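Putative methyltransferase (Porphyromonas gingivalis, PDB 3LL7) is probably a methyltransferase whose substrate is not established. Local coordinates at residues L12-T15 with R16-K19; V44-Q47 with I48-P52. All coordinates share one frame; numbering follows the deposited sequence.

In the fold
Both interactions lie in the N-terminal domain, about 11 Å apart between centres, and each is one turn-to-turn contact within a single helix. Interaction 1 is on helix 8-20 and interaction 2 on helix 38-57. The two helices pack against each other: Val44 CG2 lies 3.7 Å from Trp17 CB, and Ile14 also meets Val44 and Gln47. Neither contact is wholly core. Interaction 1 has buried Ile14 and Trp17 on one side and exposed Leu12, Arg16 and Lys19 elsewhere. Interaction 2 is more enclosed, with Val44, Ala45, Gln47 and Leu50 buried. In interaction 1 a methyl group and a backbone oxygen meet a ring face. Interaction 2 has an aliphatic pair, an amide at a ring edge and a water bridge.

Interaction 1 of 2, residues L12-T15 with R16-K19; sequences LAIT and RWAK
Ala13 O accepts the backbone N-H of Trp17 at 2.8 Å, in a nearly straight bond with an N-H...O angle of 165°. The same oxygen lies over one face of the Trp17 ring, offset toward its rim. Ala13 CB sits over the six-membered ring as well, 3.8 Å from its centroid and 20° off the ring normal, which makes a CH-pi contact. The indole reaches back under Ala13 because its CG stands beside the backbone N, anti to the carbonyl carbon (chi1 -71°).

Arg16 also turns back toward Ala13. Its chain starts extended and bends at chi3, which brings Arg16 NH1 to 3.7 Å from Ala13 CB. NH1 also lies above the rim of the Trp17 ring. Ile14 CG1 stays farther off, 4.4 Å from Trp17 CE3, and the Ile14 side chain packs on Phe6, Tyr68 and Ala43 of helix 38-57. Thr15 OG1 is hydrogen-bonded to Ile11 O, one turn back in the same helix.

Arg16 N to Leu12 O, Ala18 N to Ile14 O and Lys19 N to Thr15 O continue the backbone ladder. This i to i+4 pattern is that of a regular alpha-helix, here with an alanine-tryptophan CH-pi pair one turn apart.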
ATOM      1  N   LEU A  12      23.969  18.009 -11.617  1.00 10.57           N
ATOM      2  CA  LEU A  12      23.394  19.236 -12.148  1.00 11.52           C
ATOM      3  C   LEU A  12      23.468  19.302 -13.675  1.00 11.29           C
ATOM      4  O   LEU A  12      22.482  19.690 -14.311  1.00 12.58           O
ATOM      5  CB  LEU A  12      24.039  20.470 -11.523  1.00 11.61           C
ATOM      6  CG  LEU A  12      23.673  20.760 -10.065  1.00 15.04           C
ATOM      7  CD1 LEU A  12      24.744  21.712  -9.473  1.00 19.70           C
ATOM      8  CD2 LEU A  12      22.266  21.351  -9.929  1.00 18.89           C
ATOM      9  N   ALA A  13      24.611  18.937 -14.258  1.00 11.00           N
ATOM     10  CA  ALA A  13      24.753  18.948 -15.716  1.00 11.26           C
ATOM     11  C   ALA A  13      23.812  17.941 -16.342  1.00 10.86           C
ATOM     12  O   ALA A  13      23.153  18.237 -17.335  1.00  9.42           O
ATOM     13  CB  ALA A  13      26.208  18.655 -16.142  1.00 10.91           C
ATOM     14  N   ILE A  14      23.763  16.728 -15.783  1.00  9.42           N
ATOM     15  CA  ILE A  14      22.924  15.689 -16.378  1.00 10.86           C
ATOM     16  C   ILE A  14      21.451  16.104 -16.409  1.00 10.98           C
ATOM     17  O   ILE A  14      20.762  15.912 -17.436  1.00 10.27           O
ATOM     18  CB  ILE A  14      23.142  14.308 -15.701  1.00 10.40           C
ATOM     19  CG1 ILE A  14      24.529  13.792 -16.069  1.00  9.80           C
ATOM     20  CG2 ILE A  14      22.025  13.304 -16.104  1.00 11.97           C
ATOM     21  CD1 ILE A  14      25.087  12.728 -15.015  1.00 10.44           C
ATOM     22  N   THR A  15      20.968  16.703 -15.313  1.00 11.03           N
ATOM     23  CA  THR A  15      19.575  17.145 -15.284  1.00 11.38           C
ATOM     24  C   THR A  15      19.334  18.343 -16.212  1.00 11.82           C
ATOM     25  O   THR A  15      18.257  18.437 -16.811  1.00 10.07           O
ATOM     26  CB  THR A  15      19.091  17.484 -13.857  1.00 12.70           C
ATOM     27  OG1 THR A  15      19.938  18.485 -13.286  1.00 14.42           O
ATOM     28  CG2 THR A  15      19.169  16.250 -12.952  1.00 12.53           C
ATOM     29  N   ARG A  16      20.308  19.259 -16.304  1.00 10.84           N
ATOM     30  CA  ARG A  16      20.202  20.369 -17.290  1.00 11.44           C
ATOM     31  C   ARG A  16      20.127  19.795 -18.726  1.00 11.38           C
ATOM     32  O   ARG A  16      19.274  20.208 -19.530  1.00 12.52           O
ATOM     33  CB  ARG A  16      21.353  21.367 -17.062  1.00 10.86           C
ATOM     34  CG  ARG A  16      21.643  22.426 -18.169  1.00 13.53           C
ATOM     35  CD  ARG A  16      22.822  23.328 -17.732  1.00 17.87           C
ATOM     36  NE  ARG A  16      24.089  22.594 -17.594  1.00 20.15           N
ATOM     37  CZ  ARG A  16      24.903  22.303 -18.612  1.00 22.62           C
ATOM     38  NH1 ARG A  16      26.050  21.645 -18.387  1.00 19.98           N
ATOM     39  NH2 ARG A  16      24.608  22.719 -19.851  1.00 20.24           N
ATOM     40  N   TRP A  17      20.989  18.821 -19.049  1.00 10.62           N
ATOM     41  CA  TRP A  17      20.964  18.231 -20.400  1.00 10.37           C
ATOM     42  C   TRP A  17      19.668  17.430 -20.677  1.00 11.35           C
ATOM     43  O   TRP A  17      19.123  17.502 -21.786  1.00 10.58           O
ATOM     44  CB  TRP A  17      22.168  17.324 -20.619  1.00 10.34           C
ATOM     45  CG  TRP A  17      23.494  18.058 -20.748  1.00  8.77           C
ATOM     46  CD1 TRP A  17      23.758  19.222 -21.462  1.00 10.66           C
ATOM     47  CD2 TRP A  17      24.733  17.636 -20.192  1.00  9.56           C
ATOM     48  NE1 TRP A  17      25.103  19.542 -21.332  1.00 12.75           N
ATOM     49  CE2 TRP A  17      25.716  18.578 -20.572  1.00 11.29           C
ATOM     50  CE3 TRP A  17      25.107  16.541 -19.397  1.00  9.33           C
ATOM     51  CZ2 TRP A  17      27.066  18.473 -20.169  1.00 11.11           C
ATOM     52  CZ3 TRP A  17      26.457  16.422 -18.986  1.00 10.67           C
ATOM     53  CH2 TRP A  17      27.419  17.388 -19.387  1.00 11.25           C
ATOM     54  N   ALA A  18      19.184  16.697 -19.670  1.00 10.97           N
ATOM     55  CA  ALA A  18      17.908  15.938 -19.796  1.00 11.36           C
ATOM     56  C   ALA A  18      16.746  16.850 -20.119  1.00 12.14           C
ATOM     57  O   ALA A  18      15.844  16.474 -20.877  1.00 12.28           O
ATOM     58  CB  ALA A  18      17.595  15.187 -18.524  1.00 11.08           C
ATOM     59  N   LYS A  19      16.763  18.041 -19.529  1.00 12.96           N
ATOM     60  CA  LYS A  19      15.745  19.042 -19.813  1.00 14.39           C
ATOM     61  C   LYS A  19      15.939  19.732 -21.169  1.00 13.87           C
ATOM     62  O   LYS A  19      14.990  19.875 -21.956  1.00 12.74           O
ATOM     63  CB  LYS A  19      15.730  20.082 -18.683  1.00 15.38           C
ATOM     64  CG  LYS A  19      14.825  21.272 -18.951  1.00 19.01           C
ATOM     65  CD  LYS A  19      14.667  22.151 -17.709  1.00 24.35           C
ATOM     66  CE  LYS A  19      13.787  23.364 -18.015  1.00 29.49           C
ATOM     67  NZ  LYS A  19      13.529  24.154 -16.775  1.00 32.25           N
TER

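Interaction 2 of 2, residues V44-Q47 with I48-P52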
ATOM      1  N   VAL A  44      22.136  10.770 -19.306  1.00 11.30           N
ATOM      2  CA  VAL A  44      21.062  11.639 -19.797  1.00 11.55           C
ATOM      3  C   VAL A  44      19.941  10.817 -20.455  1.00 11.64           C
ATOM      4  O   VAL A  44      18.758  11.029 -20.167  1.00 11.77           O
ATOM      5  CB  VAL A  44      21.577  12.754 -20.771  1.00 10.48           C
ATOM      6  CG1 VAL A  44      20.402  13.526 -21.367  1.00 11.53           C
ATOM      7  CG2 VAL A  44      22.556  13.713 -20.032  1.00 11.51           C
ATOM      8  N   ALA A  45      20.313   9.882 -21.334  1.00 12.84           N
ATOM      9  CA  ALA A  45      19.329   8.994 -21.959  1.00 13.21           C
ATOM     10  C   ALA A  45      18.514   8.253 -20.920  1.00 14.07           C
ATOM     11  O   ALA A  45      17.299   8.115 -21.074  1.00 14.62           O
ATOM     12  CB  ALA A  45      19.995   8.001 -22.910  1.00 13.71           C
ATOM     13  N   THR A  46      19.180   7.786 -19.867  1.00 13.75           N
ATOM     14  CA  THR A  46      18.501   7.056 -18.793  1.00 14.73           C
ATOM     15  C   THR A  46      17.428   7.920 -18.126  1.00 14.27           C
ATOM     16  O   THR A  46      16.328   7.428 -17.875  1.00 14.89           O
ATOM     17  CB  THR A  46      19.500   6.503 -17.746  1.00 14.86           C
ATOM     18  OG1 THR A  46      20.368   5.547 -18.372  1.00 15.51           O
ATOM     19  CG2 THR A  46      18.782   5.834 -16.593  1.00 15.19           C
ATOM     20  N   GLN A  47      17.753   9.182 -17.823  1.00 14.60           N
ATOM     21  CA  GLN A  47      16.782  10.109 -17.210  1.00 14.09           C
ATOM     22  C   GLN A  47      15.593  10.360 -18.135  1.00 14.28           C
ATOM     23  O   GLN A  47      14.428  10.297 -17.700  1.00 15.72           O
ATOM     24  CB  GLN A  47      17.421  11.446 -16.811  1.00 14.46           C
ATOM     25  CG  GLN A  47      18.462  11.343 -15.710  1.00 14.99           C
ATOM     26  CD  GLN A  47      17.922  10.692 -14.444  1.00 14.79           C
ATOM     27  OE1 GLN A  47      17.034  11.244 -13.796  1.00 15.72           O
ATOM     28  NE2 GLN A  47      18.453   9.521 -14.085  1.00 14.09           N
ATOM     29  N   ILE A  48      15.876  10.602 -19.414  1.00 12.76           N
ATOM     30  CA  ILE A  48      14.818  10.768 -20.396  1.00 11.55           C
ATOM     31  C   ILE A  48      13.958   9.498 -20.508  1.00 12.64           C
ATOM     32  O   ILE A  48      12.730   9.593 -20.457  1.00 11.72           O
ATOM     33  CB  ILE A  48      15.369  11.239 -21.771  1.00 10.94           C
ATOM     34  CG1 ILE A  48      15.943  12.654 -21.622  1.00  9.30           C
ATOM     35  CG2 ILE A  48      14.282  11.183 -22.840  1.00  9.49           C
ATOM     36  CD1 ILE A  48      16.797  13.153 -22.806  1.00  6.70           C
ATOM     37  N   GLU A  49      14.599   8.327 -20.635  1.00 13.66           N
ATOM     38  CA  GLU A  49      13.869   7.041 -20.799  1.00 15.02           C
ATOM     39  C   GLU A  49      12.848   6.829 -19.702  1.00 15.38           C
ATOM     40  O   GLU A  49      11.726   6.403 -19.972  1.00 15.86           O
ATOM     41  CB  GLU A  49      14.815   5.816 -20.889  1.00 14.99           C
ATOM     42  CG  GLU A  49      14.174   4.490 -21.429  1.00 16.63           C
ATOM     43  CD  GLU A  49      13.519   3.588 -20.355  1.00 18.56           C
ATOM     44  OE1 GLU A  49      13.816   3.749 -19.150  1.00 21.12           O
ATOM     45  OE2 GLU A  49      12.693   2.701 -20.716  1.00 19.30           O
ATOM     46  N   LEU A  50      13.217   7.133 -18.462  1.00 15.87           N
ATOM     47  CA  LEU A  50      12.349   6.779 -17.339  1.00 17.04           C
ATOM     48  C   LEU A  50      11.426   7.913 -16.898  1.00 17.47           C
ATOM     49  O   LEU A  50      10.623   7.730 -15.993  1.00 17.87           O
ATOM     50  CB  LEU A  50      13.165   6.221 -16.151  1.00 16.73           C
ATOM     51  CG  LEU A  50      14.216   7.087 -15.465  1.00 16.37           C
ATOM     52  CD1 LEU A  50      13.552   8.217 -14.681  1.00 16.43           C
ATOM     53  CD2 LEU A  50      15.130   6.251 -14.544  1.00 15.63           C
ATOM     54  N   TRP A  51      11.522   9.078 -17.530  1.00 17.61           N
ATOM     55  CA  TRP A  51      10.651  10.194 -17.120  1.00 18.19           C
ATOM     56  C   TRP A  51       9.144   9.911 -17.256  1.00 18.60           C
ATOM     57  O   TRP A  51       8.377  10.252 -16.340  1.00 18.49           O
ATOM     58  CB  TRP A  51      11.034  11.519 -17.805  1.00 18.76           C
ATOM     59  CG  TRP A  51      10.870  12.679 -16.873  1.00 19.38           C
ATOM     60  CD1 TRP A  51       9.840  13.574 -16.849  1.00 19.51           C
ATOM     61  CD2 TRP A  51      11.738  13.031 -15.782  1.00 21.01           C
ATOM     62  NE1 TRP A  51      10.024  14.478 -15.831  1.00 18.66           N
ATOM     63  CE2 TRP A  51      11.172  14.165 -15.150  1.00 20.90           C
ATOM     64  CE3 TRP A  51      12.944  12.507 -15.284  1.00 22.00           C
ATOM     65  CZ2 TRP A  51      11.779  14.801 -14.042  1.00 21.08           C
ATOM     66  CZ3 TRP A  51      13.545  13.135 -14.174  1.00 23.95           C
ATOM     67  CH2 TRP A  51      12.954  14.269 -13.570  1.00 23.19           C
ATOM     68  N   PRO A  52       8.707   9.277 -18.379  1.00 18.75           N
ATOM     69  CA  PRO A  52       7.276   8.941 -18.449  1.00 19.25           C
ATOM     70  C   PRO A  52       6.821   8.061 -17.278  1.00 19.86           C
ATOM     71  O   PRO A  52       5.752   8.312 -16.709  1.00 20.23           O
ATOM     72  CB  PRO A  52       7.148   8.199 -19.790  1.00 19.17           C
ATOM     73  CG  PRO A  52       8.280   8.754 -20.625  1.00 18.66           C
ATOM     74  CD  PRO A  52       9.407   8.899 -19.623  1.00 18.64           C
TER
HETATM   75  O   HOH W   1      16.058   4.378 -18.096  1.00 26.25           O
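Val44 and Ile48 lie side by side and point the same way, with Val44 CG1 3.9 Å from Ile48 CD1. This is an apolar contact between branches one turn apart. Ile48 CG1 also meets the backbone, 3.6 Å from Val44 O. Beyond the pair, Val44 packs on Ile36, and Ile48 on Ile29 of helix 26-31.

The Gln47 chain bends at chi2 (-56°). Gln47 OE1 comes to the edge of the Trp51 ring, in the ring plane, 4.0 Å from Trp51 CZ3. The amide and ring planes are 72° apart. The polar ends have other partners: Gln47 NE2 bonds to Ile69 O, and Trp51 NE1 to Ala62 O. Both partners come later in the chain than helix 38-57.

Leu50 places CG between its backbone N and carbonyl carbon (chi1 61°). In this position Leu50 CG comes to 3.2 Å from Thr46 O. Thr46 O accepts the N-H of Leu50, also at 3.2 Å, and a bond from a water as well. The water donates a second bond, of 2.6 Å, to Glu49 OE1. Thr46 O is thus gripped by two donors. Glu49 OE1 also forms a salt bridge with Arg53.

Ile48 N to Val44 O and Glu49 N to Ala45 O keep the i to i+4 ladder. Trp51 N bonds to Ile48 O, a bond to the third residue back, and Pro52 has no N-H to give. The result is a proline-kinked alpha-helix.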